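Local coordinates for protein, Family 18 Chitinase (Crocus vernus, PDB 3SIM) that probably hydrolyses chitin as a plant glycosyl hydrolase of family 18, built on a TIM barrel, at residues A[161-166]-A[188-193]; A[125-130]-A[184-189]. All coordinates share one frame; numbering follows the deposited sequence.

Interaction 1: residues A[161-166]-A[188-193]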
loop_
_atom_site.group_PDB
_atom_site.type_symbol
_atom_site.label_atom_id
_atom_site.label_comp_id
_atom_site.label_asym_id
_atom_site.label_seq_id
_atom_site.Cartn_x
_atom_site.Cartn_y
_atom_site.Cartn_z
ATOM N N PRO A 161 -4.428 6.526 0.685
ATOM C CA PRO A 161 -5.213 7.587 0.080
ATOM C C PRO A 161 -4.434 8.646 -0.749
ATOM O O PRO A 161 -3.242 8.643 -0.852
ATOM C CB PRO A 161 -5.907 8.224 1.291
ATOM C CG PRO A 161 -5.032 8.113 2.300
ATOM C CD PRO A 161 -4.202 6.847 2.083
ATOM N N PHE A 162 -5.193 9.536 -1.361
ATOM C CA PHE A 162 -4.740 10.708 -2.090
ATOM C C PHE A 162 -5.924 11.694 -2.163
ATOM O O PHE A 162 -7.007 11.339 -1.811
ATOM C CB PHE A 162 -4.135 10.376 -3.471
ATOM C CG PHE A 162 -4.955 9.445 -4.291
ATOM C CD1 PHE A 162 -4.898 8.057 -4.144
ATOM C CD2 PHE A 162 -5.832 9.940 -5.219
ATOM C CE1 PHE A 162 -5.692 7.251 -4.908
ATOM C CE2 PHE A 162 -6.606 9.105 -5.958
ATOM C CZ PHE A 162 -6.531 7.780 -5.789
ATOM N N PRO A 163 -5.686 12.923 -2.594
ATOM C CA PRO A 163 -6.649 13.977 -2.330
ATOM C C PRO A 163 -8.018 13.653 -2.922
ATOM O O PRO A 163 -8.935 13.777 -2.229
ATOM C CB PRO A 163 -6.045 15.159 -3.001
ATOM C CG PRO A 163 -4.623 14.998 -2.806
ATOM C CD PRO A 163 -4.402 13.495 -2.971
ATOM N N SER A 164 -8.099 13.153 -4.136
ATOM C CA SER A 164 -9.407 12.875 -4.730
ATOM C C SER A 164 -10.254 11.793 -4.042
ATOM O O SER A 164 -11.392 11.786 -4.204
ATOM C CB SER A 164 -9.375 12.677 -6.223
ATOM O OG SER A 164 -8.574 11.622 -6.521
ATOM N N VAL A 165 -9.621 10.915 -3.281
ATOM C CA VAL A 165 -10.296 9.945 -2.464
ATOM C C VAL A 165 -10.343 10.206 -0.956
ATOM O O VAL A 165 -10.765 9.392 -0.224
ATOM C CB VAL A 165 -9.841 8.493 -2.774
ATOM C CG1 VAL A 165 -10.142 8.145 -4.205
ATOM C CG2 VAL A 165 -8.415 8.286 -2.411
ATOM N N ASP A 166 -9.951 11.376 -0.533
ATOM C CA ASP A 166 -9.850 11.681 0.864
ATOM C C ASP A 166 -11.180 11.535 1.635
ATOM O O ASP A 166 -11.143 11.194 2.744
ATOM C CB ASP A 166 -9.250 13.067 1.113
ATOM C CG ASP A 166 -7.731 13.057 1.211
ATOM O OD1 ASP A 166 -7.116 12.079 1.552
ATOM O OD2 ASP A 166 -7.237 14.055 0.921
ATOM N N LYS A 188 2.572 10.954 -5.237
ATOM C CA LYS A 188 2.712 10.975 -6.686
ATOM C C LYS A 188 1.449 11.506 -7.410
ATOM O O LYS A 188 1.498 11.873 -8.515
ATOM C CB LYS A 188 3.263 9.666 -7.262
ATOM C CG LYS A 188 2.580 8.426 -6.886
ATOM C CD LYS A 188 3.047 7.907 -5.508
ATOM C CE LYS A 188 2.425 6.604 -5.144
ATOM N NZ LYS A 188 1.704 6.166 -6.183
ATOM N N ALA A 189 0.351 11.603 -6.697
ATOM C CA ALA A 189 -0.883 12.173 -7.181
ATOM C C ALA A 189 -0.859 13.674 -7.539
ATOM O O ALA A 189 -1.577 14.091 -8.349
ATOM C CB ALA A 189 -2.035 11.823 -6.299
ATOM N N TYR A 190 -0.011 14.432 -6.897
ATOM C CA TYR A 190 0.128 15.833 -7.197
ATOM C C TYR A 190 0.848 16.093 -8.535
ATOM O O TYR A 190 1.489 15.211 -9.057
ATOM C CB TYR A 190 0.814 16.539 -6.054
ATOM C CG TYR A 190 0.043 16.573 -4.736
ATOM C CD1 TYR A 190 -0.954 17.494 -4.514
ATOM C CD2 TYR A 190 0.371 15.743 -3.704
ATOM C CE1 TYR A 190 -1.605 17.545 -3.347
ATOM C CE2 TYR A 190 -0.301 15.782 -2.551
ATOM C CZ TYR A 190 -1.290 16.676 -2.379
ATOM O OH TYR A 190 -1.920 16.726 -1.233
ATOM N N ASP A 191 0.768 17.315 -9.043
ATOM C CA ASP A 191 1.379 17.707 -10.312
ATOM C C ASP A 191 2.872 17.563 -10.316
ATOM O O ASP A 191 3.494 17.665 -9.335
ATOM C CB ASP A 191 1.228 19.188 -10.616
ATOM C CG ASP A 191 -0.108 19.586 -10.870
ATOM O OD1 ASP A 191 -0.934 18.805 -11.347
ATOM O OD2 ASP A 191 -0.340 20.718 -10.539
ATOM N N SER A 192 3.399 17.390 -11.508
ATOM C CA SER A 192 4.821 17.280 -11.806
ATOM C C SER A 192 5.604 18.571 -11.478
ATOM O O SER A 192 6.744 18.531 -11.197
ATOM C CB SER A 192 5.026 16.810 -13.252
ATOM O OG SER A 192 4.671 17.786 -14.184
ATOM N N SER A 193 4.919 19.683 -11.508
ATOM C CA SER A 193 5.442 20.973 -11.103
ATOM C C SER A 193 5.679 21.213 -9.584
ATOM O O SER A 193 6.276 22.182 -9.221
ATOM C CB SER A 193 4.553 22.058 -11.642
ATOM O OG SER A 193 3.306 22.058 -11.008
#
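Pro163 touches the hydroxyl end of Tyr190. Pro163 CG lies 3.6 Å from Tyr190 OH, with Tyr190 CZ only slightly farther off. The two side chains meet obliquely. Tyr190 reaches the proline because its CG stands anti to the carbonyl carbon, beside the backbone N (chi1 -65°). This brings the hydroxyl end of the ring nearer the proline.

A second apolar touch is made by Ala189. Ala189 CB sits 3.8 Å from Phe162 CB and is also loosely against Pro163 CD. The phenylalanine therefore contributes its root more than its ring. Phe162 CG is wedged between the backbone N and the carbonyl carbon (chi1 48°), which turns the ring over its own segment. There Val165 CG2 lies 3.7 Å above the plane of the Phe162 ring, over its centre. The turn is held by Val165 N bonded to Phe162 O at 3.0 Å. The two segments bury 139 Å² in all. The contact is made by carbon packing and one hydroxyl beside a proline, without a polar bond between the segments.

The contact joins two loops at the C-terminal end of the barrel strands. Residues 161-166 lead from strand 156-159 into helix 166-175, with Val165 as N-cap. Residues 188-193 follow strand 182-184 and precede helix 196-209, where Tyr202 stacks on Tyr190.

Interaction 2: residues A[125-130]-A[184-189]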
loop_
_atom_site.group_PDB
_atom_site.type_symbol
_atom_site.label_atom_id
_atom_site.label_comp_id
_atom_site.label_asym_id
_atom_site.label_seq_id
_atom_site.Cartn_x
_atom_site.Cartn_y
_atom_site.Cartn_z
ATOM N N ASP A 125 -6.169 -0.167 -0.797
ATOM C CA ASP A 125 -5.961 0.641 -2.001
ATOM C C ASP A 125 -7.132 0.670 -3.035
ATOM O O ASP A 125 -6.910 0.590 -4.188
ATOM C CB ASP A 125 -4.595 0.382 -2.661
ATOM C CG ASP A 125 -4.291 1.376 -3.895
ATOM O OD1 ASP A 125 -3.835 0.889 -4.878
ATOM O OD2 ASP A 125 -4.585 2.540 -3.828
ATOM N N TYR A 126 -8.370 0.726 -2.579
ATOM C CA TYR A 126 -9.466 1.042 -3.452
ATOM C C TYR A 126 -9.406 2.535 -3.893
ATOM O O TYR A 126 -9.118 3.386 -3.115
ATOM C CB TYR A 126 -10.786 0.686 -2.852
ATOM C CG TYR A 126 -11.086 -0.749 -2.767
ATOM C CD1 TYR A 126 -11.626 -1.432 -3.840
ATOM C CD2 TYR A 126 -10.873 -1.445 -1.593
ATOM C CE1 TYR A 126 -11.895 -2.757 -3.757
ATOM C CE2 TYR A 126 -11.162 -2.746 -1.493
ATOM C CZ TYR A 126 -11.670 -3.424 -2.570
ATOM O OH TYR A 126 -11.929 -4.724 -2.440
ATOM N N GLU A 127 -9.616 2.788 -5.166
ATOM C CA GLU A 127 -9.521 4.107 -5.764
ATOM C C GLU A 127 -10.794 4.680 -6.520
ATOM O O GLU A 127 -10.787 5.760 -7.036
ATOM C CB GLU A 127 -8.220 4.218 -6.577
ATOM C CG GLU A 127 -6.917 3.829 -5.820
ATOM C CD GLU A 127 -5.613 4.049 -6.598
ATOM O OE1 GLU A 127 -5.637 4.399 -7.741
ATOM O OE2 GLU A 127 -4.555 3.871 -6.058
ATOM N N HIS A 128 -11.827 3.860 -6.623
ATOM C CA HIS A 128 -13.047 4.232 -7.288
ATOM C C HIS A 128 -14.264 3.829 -6.493
ATOM O O HIS A 128 -14.362 2.752 -6.025
ATOM C CB HIS A 128 -13.077 3.728 -8.740
ATOM C CG HIS A 128 -11.841 4.043 -9.509
ATOM N ND1 HIS A 128 -11.710 5.173 -10.256
ATOM C CD2 HIS A 128 -10.678 3.382 -9.627
ATOM C CE1 HIS A 128 -10.521 5.202 -10.796
ATOM N NE2 HIS A 128 -9.870 4.133 -10.424
ATOM N N PHE A 129 -15.138 4.795 -6.311
ATOM C CA PHE A 129 -16.278 4.713 -5.424
ATOM C C PHE A 129 -17.671 5.067 -6.051
ATOM O O PHE A 129 -18.578 5.341 -5.364
ATOM C CB PHE A 129 -16.009 5.441 -4.096
ATOM C CG PHE A 129 -14.702 5.078 -3.408
ATOM C CD1 PHE A 129 -14.658 4.119 -2.443
ATOM C CD2 PHE A 129 -13.545 5.693 -3.713
ATOM C CE1 PHE A 129 -13.475 3.793 -1.796
ATOM C CE2 PHE A 129 -12.367 5.350 -3.090
ATOM C CZ PHE A 129 -12.346 4.438 -2.122
ATOM N N GLN A 130 -17.777 5.027 -7.361
ATOM C CA GLN A 130 -18.959 5.416 -8.101
ATOM C C GLN A 130 -20.187 4.524 -7.890
ATOM O O GLN A 130 -21.242 4.902 -8.196
ATOM C CB GLN A 130 -18.657 5.553 -9.583
ATOM C CG GLN A 130 -17.994 6.782 -10.010
ATOM C CD GLN A 130 -17.529 6.688 -11.445
ATOM O OE1 GLN A 130 -18.197 7.143 -12.317
ATOM N NE2 GLN A 130 -16.384 6.147 -11.662
ATOM N N ASN A 184 0.102 5.344 4.016
ATOM C CA ASN A 184 0.949 5.462 2.886
ATOM C C ASN A 184 0.363 6.413 1.827
ATOM O O ASN A 184 -0.133 5.989 0.829
ATOM C CB ASN A 184 1.350 4.105 2.323
ATOM C CG ASN A 184 1.882 3.126 3.380
ATOM O OD1 ASN A 184 2.594 3.459 4.303
ATOM N ND2 ASN A 184 1.559 1.909 3.163
ATOM N N TYR A 185 0.465 7.712 2.109
ATOM C CA TYR A 185 -0.162 8.735 1.291
ATOM C C TYR A 185 0.560 8.779 -0.032
ATOM O O TYR A 185 1.706 8.664 -0.081
ATOM C CB TYR A 185 -0.192 10.121 1.950
ATOM C CG TYR A 185 -1.302 11.014 1.546
ATOM C CD1 TYR A 185 -1.125 12.014 0.606
ATOM C CD2 TYR A 185 -2.547 10.894 2.109
ATOM C CE1 TYR A 185 -2.140 12.878 0.254
ATOM C CE2 TYR A 185 -3.563 11.696 1.761
ATOM C CZ TYR A 185 -3.380 12.692 0.813
ATOM O OH TYR A 185 -4.409 13.466 0.439
ATOM N N GLN A 186 -0.216 8.834 -1.084
ATOM C CA GLN A 186 0.229 8.750 -2.456
ATOM C C GLN A 186 0.570 10.186 -3.013
ATOM O O GLN A 186 -0.178 10.800 -3.731
ATOM C CB GLN A 186 -0.755 7.910 -3.308
ATOM C CG GLN A 186 -0.979 6.439 -2.944
ATOM C CD GLN A 186 -1.653 5.636 -4.072
ATOM O OE1 GLN A 186 -2.638 4.976 -3.870
ATOM N NE2 GLN A 186 -1.099 5.728 -5.237
ATOM N N PHE A 187 1.724 10.671 -2.637
ATOM C CA PHE A 187 2.199 11.980 -3.034
ATOM C C PHE A 187 2.426 12.077 -4.570
ATOM O O PHE A 187 2.382 13.115 -5.113
ATOM C CB PHE A 187 3.370 12.500 -2.176
ATOM C CG PHE A 187 2.997 12.860 -0.754
ATOM C CD1 PHE A 187 2.534 14.098 -0.421
ATOM C CD2 PHE A 187 3.108 11.942 0.238
ATOM C CE1 PHE A 187 2.189 14.387 0.859
ATOM C CE2 PHE A 187 2.776 12.237 1.493
ATOM C CZ PHE A 187 2.302 13.450 1.811
ATOM N N LYS A 188 2.572 10.954 -5.237
ATOM C CA LYS A 188 2.712 10.975 -6.686
ATOM C C LYS A 188 1.449 11.506 -7.410
ATOM O O LYS A 188 1.498 11.873 -8.515
ATOM C CB LYS A 188 3.263 9.666 -7.262
ATOM C CG LYS A 188 2.580 8.426 -6.886
ATOM C CD LYS A 188 3.047 7.907 -5.508
ATOM C CE LYS A 188 2.425 6.604 -5.144
ATOM N NZ LYS A 188 1.704 6.166 -6.183
ATOM N N ALA A 189 0.351 11.603 -6.697
ATOM C CA ALA A 189 -0.883 12.173 -7.181
ATOM C C ALA A 189 -0.859 13.674 -7.539
ATOM O O ALA A 189 -1.577 14.091 -8.349
ATOM C CB ALA A 189 -2.035 11.823 -6.299
#
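The first torsions of Asp125 and Gln186 aim their polar ends at each other. In Asp125 the carboxylate swings to the side away from the backbone N (chi1 -174°), which points it at the 184-189 segment. In Gln186 the chain leaves on the side away from the carbonyl carbon (chi1 -62°) and then runs out extended, which carries the amide to the acids. The two side chains cross at about a right angle. Glu127 is also extended beyond CG and comes from the direction opposite to Gln186, bringing its carboxylate to the same amide.

The amide atom modelled as OE1 of Gln186 lies 3.1 Å from Asp125 OD2. Gln186 OE1 as modelled is also 3.1 Å from Glu127 OE2. The amide is probably turned over in the model, so the roles of its two ends stay open. The amide plane is tilted 63° from the Asp125 carboxylate. Asp125 OD2 and Glu127 OE2 are themselves only 2.6 Å apart. An alanine in place of Gln186 removes the amide, and the two acidic groups would probably lose the polar neighbour that now faces them both from the 184-189 side.

The backbone of Gln186 is fixed at the start of a short turn, where Ala189 N bonds to Gln186 O at 3.1 Å. Asp125 and Glu127 fit the last two acidic positions of the DxDxE signature of family 18 chitinases, consistent with a place in the active site. Trp253, at the end of strand 250-253, packs against the Gln186 side chain. The acids lie at and just beyond the end of strand 121-125, before helix 134-150. Gln186 follows strand 182-184, and strand 156-159 runs between these two in the barrel.

Overall arrangement
Interaction 1 joins loops that follow adjacent barrel strands, while interaction 2 joins loops one strand apart. Their centres are about 8 Å apart. They share Lys188 and Ala189, so the loop after strand 182-184 serves both. Interaction 1 lies nearer the surface and is mainly apolar. Interaction 2 is buried and brings polar groups together, with acids that fit the family signature. Segment 161-166 follows the strand between the other two, and it is tied to the second contact by a probable hydrogen bond from Gln186 N to Pro161 O (3.0 Å). Phe162 also touches Glu127. The loop after strand 182-184 thus turns Gln186 inward to the acids and Ala189 and Tyr190 towards the neighbouring loop.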